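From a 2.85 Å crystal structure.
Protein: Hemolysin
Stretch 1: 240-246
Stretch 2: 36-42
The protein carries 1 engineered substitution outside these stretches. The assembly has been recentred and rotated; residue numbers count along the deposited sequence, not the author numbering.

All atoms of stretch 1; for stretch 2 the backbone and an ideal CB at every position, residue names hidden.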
# COMPACT_ATOMS: atom_id res chain seq x y z
N GLU A 240 -9.17 31.07 22.57
CA GLU A 240 -8.17 31.77 23.36
C GLU A 240 -8.16 31.23 24.78
O GLU A 240 -7.14 31.27 25.46
CB GLU A 240 -8.46 33.27 23.37
CG GLU A 240 -8.55 33.90 21.98
CD GLU A 240 -9.09 35.31 22.02
OE1 GLU A 240 -9.52 35.76 23.10
OE2 GLU A 240 -9.09 35.98 20.96
N SER A 241 -9.31 30.73 25.22
CA SER A 241 -9.44 30.19 26.57
C SER A 241 -10.59 29.19 26.67
O SER A 241 -11.59 29.31 25.97
CB SER A 241 -9.66 31.33 27.58
OG SER A 241 -8.57 32.23 27.58
N PRO A 242 -10.43 28.18 27.55
CA PRO A 242 -11.49 27.22 27.82
C PRO A 242 -12.78 27.94 28.18
O PRO A 242 -13.87 27.49 27.84
CB PRO A 242 -10.96 26.45 29.03
CG PRO A 242 -9.48 26.54 28.90
CD PRO A 242 -9.20 27.90 28.32
N SER A 243 -12.64 29.07 28.88
CA SER A 243 -13.78 29.91 29.21
C SER A 243 -14.43 30.43 27.93
O SER A 243 -15.65 30.43 27.79
CB SER A 243 -13.35 31.08 30.09
OG SER A 243 -12.36 31.87 29.46
N LYS A 244 -13.59 30.88 26.99
CA LYS A 244 -14.07 31.33 25.69
C LYS A 244 -14.76 30.17 24.98
O LYS A 244 -15.73 30.38 24.23
CB LYS A 244 -12.91 31.85 24.83
CG LYS A 244 -13.31 32.18 23.40
CD LYS A 244 -12.09 32.36 22.51
CE LYS A 244 -12.50 32.51 21.06
NZ LYS A 244 -11.32 32.54 20.15
N LEU A 245 -14.27 28.96 25.20
CA LEU A 245 -14.87 27.78 24.60
C LEU A 245 -16.25 27.49 25.18
O LEU A 245 -17.26 27.54 24.47
CB LEU A 245 -13.96 26.56 24.78
CG LEU A 245 -14.37 25.30 24.02
CD1 LEU A 245 -14.50 25.59 22.53
CD2 LEU A 245 -13.38 24.17 24.26
N PHE A 246 -16.30 27.19 26.47
CA PHE A 246 -17.56 26.91 27.15
C PHE A 246 -18.51 28.11 27.09
O PHE A 246 -19.73 27.95 27.13
CB PHE A 246 -17.32 26.51 28.60
CG PHE A 246 -16.67 25.17 28.76
CD1 PHE A 246 -15.30 25.06 28.94
CD2 PHE A 246 -17.43 24.01 28.74
CE1 PHE A 246 -14.70 23.82 29.09
CE2 PHE A 246 -16.84 22.77 28.89
CZ PHE A 246 -15.47 22.67 29.06
N UNK A 36 -12.65 29.70 39.11
CA UNK A 36 -12.36 29.90 37.69
C UNK A 36 -12.05 28.57 37.01
O UNK A 36 -11.38 27.71 37.58
CB UNK A 36 -11.19 30.87 37.51
N UNK A 37 -12.54 28.41 35.79
CA UNK A 37 -12.36 27.18 35.03
C UNK A 37 -10.94 27.06 34.48
O UNK A 37 -10.31 26.00 34.59
CB UNK A 37 -13.37 27.12 33.88
N UNK A 38 -10.45 28.14 33.88
CA UNK A 38 -9.11 28.17 33.31
C UNK A 38 -8.06 27.68 34.30
O UNK A 38 -7.12 26.97 33.93
CB UNK A 38 -8.77 29.59 32.85
N UNK A 39 -8.22 28.05 35.56
CA UNK A 39 -7.31 27.63 36.62
C UNK A 39 -7.34 26.11 36.77
O UNK A 39 -6.29 25.46 36.86
CB UNK A 39 -7.68 28.31 37.94
N UNK A 40 -8.54 25.55 36.80
CA UNK A 40 -8.70 24.10 36.89
C UNK A 40 -8.12 23.41 35.66
O UNK A 40 -7.47 22.37 35.77
CB UNK A 40 -10.18 23.73 37.05
N UNK A 41 -8.34 24.00 34.49
CA UNK A 41 -7.75 23.47 33.27
C UNK A 41 -6.23 23.50 33.34
O UNK A 41 -5.56 22.56 32.91
CB UNK A 41 -8.24 24.26 32.05
N UNK A 42 -5.68 24.57 33.89
CA UNK A 42 -4.24 24.69 34.07
C UNK A 42 -3.74 23.69 35.10
O UNK A 42 -2.62 23.19 35.01
CB UNK A 42 -3.87 26.11 34.49

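Stretch 1 enters a helix at Pro242, and stretch 2 presents one side of its own helix to that beginning. Within stretch 2 the turns are set by backbone bonds from position 41 N to position 37 O and from position 42 N to position 38 O, both 2.8 Å.

At position 36 the ideal CB has nothing of stretch 1 within 5.5 Å, and the bond to it points sideways. Many side chains, polar ones especially, would be accommodated. The residue is Asp36, whose end comes nearer than its CB but makes no contact.

Position 37 points toward stretch 1, with its ideal CB 5.4 Å from Ser243 N and 5.5 Å from Pro242 CB. That gap suits a medium-sized aliphatic side chain such as valine, isoleucine, leucine or methionine. Ile37 is found there, and its CG2 lies 4.3 Å from Pro242 CB, a loose apolar contact.

Position 38 has the closest backbone approach, its CA 6.1 Å from that of Pro242. CA-to-CB runs sideways, yet the ideal CB is 4.9 Å from Pro242 CD and 5.4 Å from Ser243 OG. Stretch 1 offers a backbone NH at Ser243, in the first turn of its helix, where the amide has no partner within the stretch. A side chain with an acceptor two bonds beyond CB would suit, so asparagine or aspartate; a serine or threonine hydroxyl would stop short of the NH. Asn38, with chi1 in the m well, turns its amide toward this site: Ser243 N donates to Asn38 OD1 at 3.2 Å, a weak bond given its 132° angle. The same oxygen lies 3.7 Å from Pro242 CD, while Asn38 ND2 packs 3.5 Å from Ser241 CB.

Positions 39 and 40 are out of reach of stretch 1, which therefore sets no preference; they are Gln39 and Tyr40.

Position 41, one helical turn after 37, again points toward stretch 1. Its ideal CB is 4.1 Å from Pro242 CG, and the Phe246 ring lies farther along. Large apolar side chains would fit, such as leucine, methionine or an aromatic. Phe41 uses its ring in two ways. Pro242 CB sits over one face, 3.9 Å from the centroid of the Phe41 ring and 27° off its normal, a CH-pi contact. At the ring's edge, Phe41 CE2 meets Phe246 CE1 at 3.5 Å; the pair is rim to rim, with planes at 43°, rather than stacked.

Position 42 is out of reach, leaving the choice open; it is Gln42.

Stretch 2 (36-42) DINQYFQ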
# COMPACT_ATOMS: atom_id res chain seq x y z
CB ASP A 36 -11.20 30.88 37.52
CG ASP A 36 -11.05 31.35 36.08
OD1 ASP A 36 -11.94 31.06 35.26
OD2 ASP A 36 -10.03 32.01 35.78
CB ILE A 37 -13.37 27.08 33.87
CG1 ILE A 37 -14.76 26.69 34.39
CG2 ILE A 37 -12.91 26.07 32.84
CD1 ILE A 37 -15.44 27.77 35.20
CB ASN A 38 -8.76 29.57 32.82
CG ASN A 38 -9.64 30.03 31.68
OD1 ASN A 38 -10.67 29.42 31.39
ND2 ASN A 38 -9.25 31.12 31.02
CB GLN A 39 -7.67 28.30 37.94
CG GLN A 39 -7.57 29.82 37.89
CD GLN A 39 -8.21 30.48 39.09
OE1 GLN A 39 -8.98 29.86 39.83
NE2 GLN A 39 -7.92 31.76 39.29
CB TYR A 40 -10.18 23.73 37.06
CG TYR A 40 -10.43 22.24 37.08
CD1 TYR A 40 -10.00 21.46 38.15
CD2 TYR A 40 -11.10 21.61 36.04
CE1 TYR A 40 -10.23 20.10 38.18
CE2 TYR A 40 -11.33 20.25 36.06
CZ TYR A 40 -10.89 19.49 37.13
OH TYR A 40 -11.12 18.14 37.15
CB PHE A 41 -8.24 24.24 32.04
CG PHE A 41 -9.41 23.60 31.36
CD1 PHE A 41 -9.24 22.53 30.50
CD2 PHE A 41 -10.70 24.07 31.58
CE1 PHE A 41 -10.32 21.94 29.87
CE2 PHE A 41 -11.78 23.48 30.95
CZ PHE A 41 -11.59 22.42 30.10
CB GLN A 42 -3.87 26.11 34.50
CG GLN A 42 -4.16 27.18 33.45
CD GLN A 42 -3.97 28.58 33.98
OE1 GLN A 42 -3.42 28.78 35.07
NE2 GLN A 42 -4.42 29.57 33.22
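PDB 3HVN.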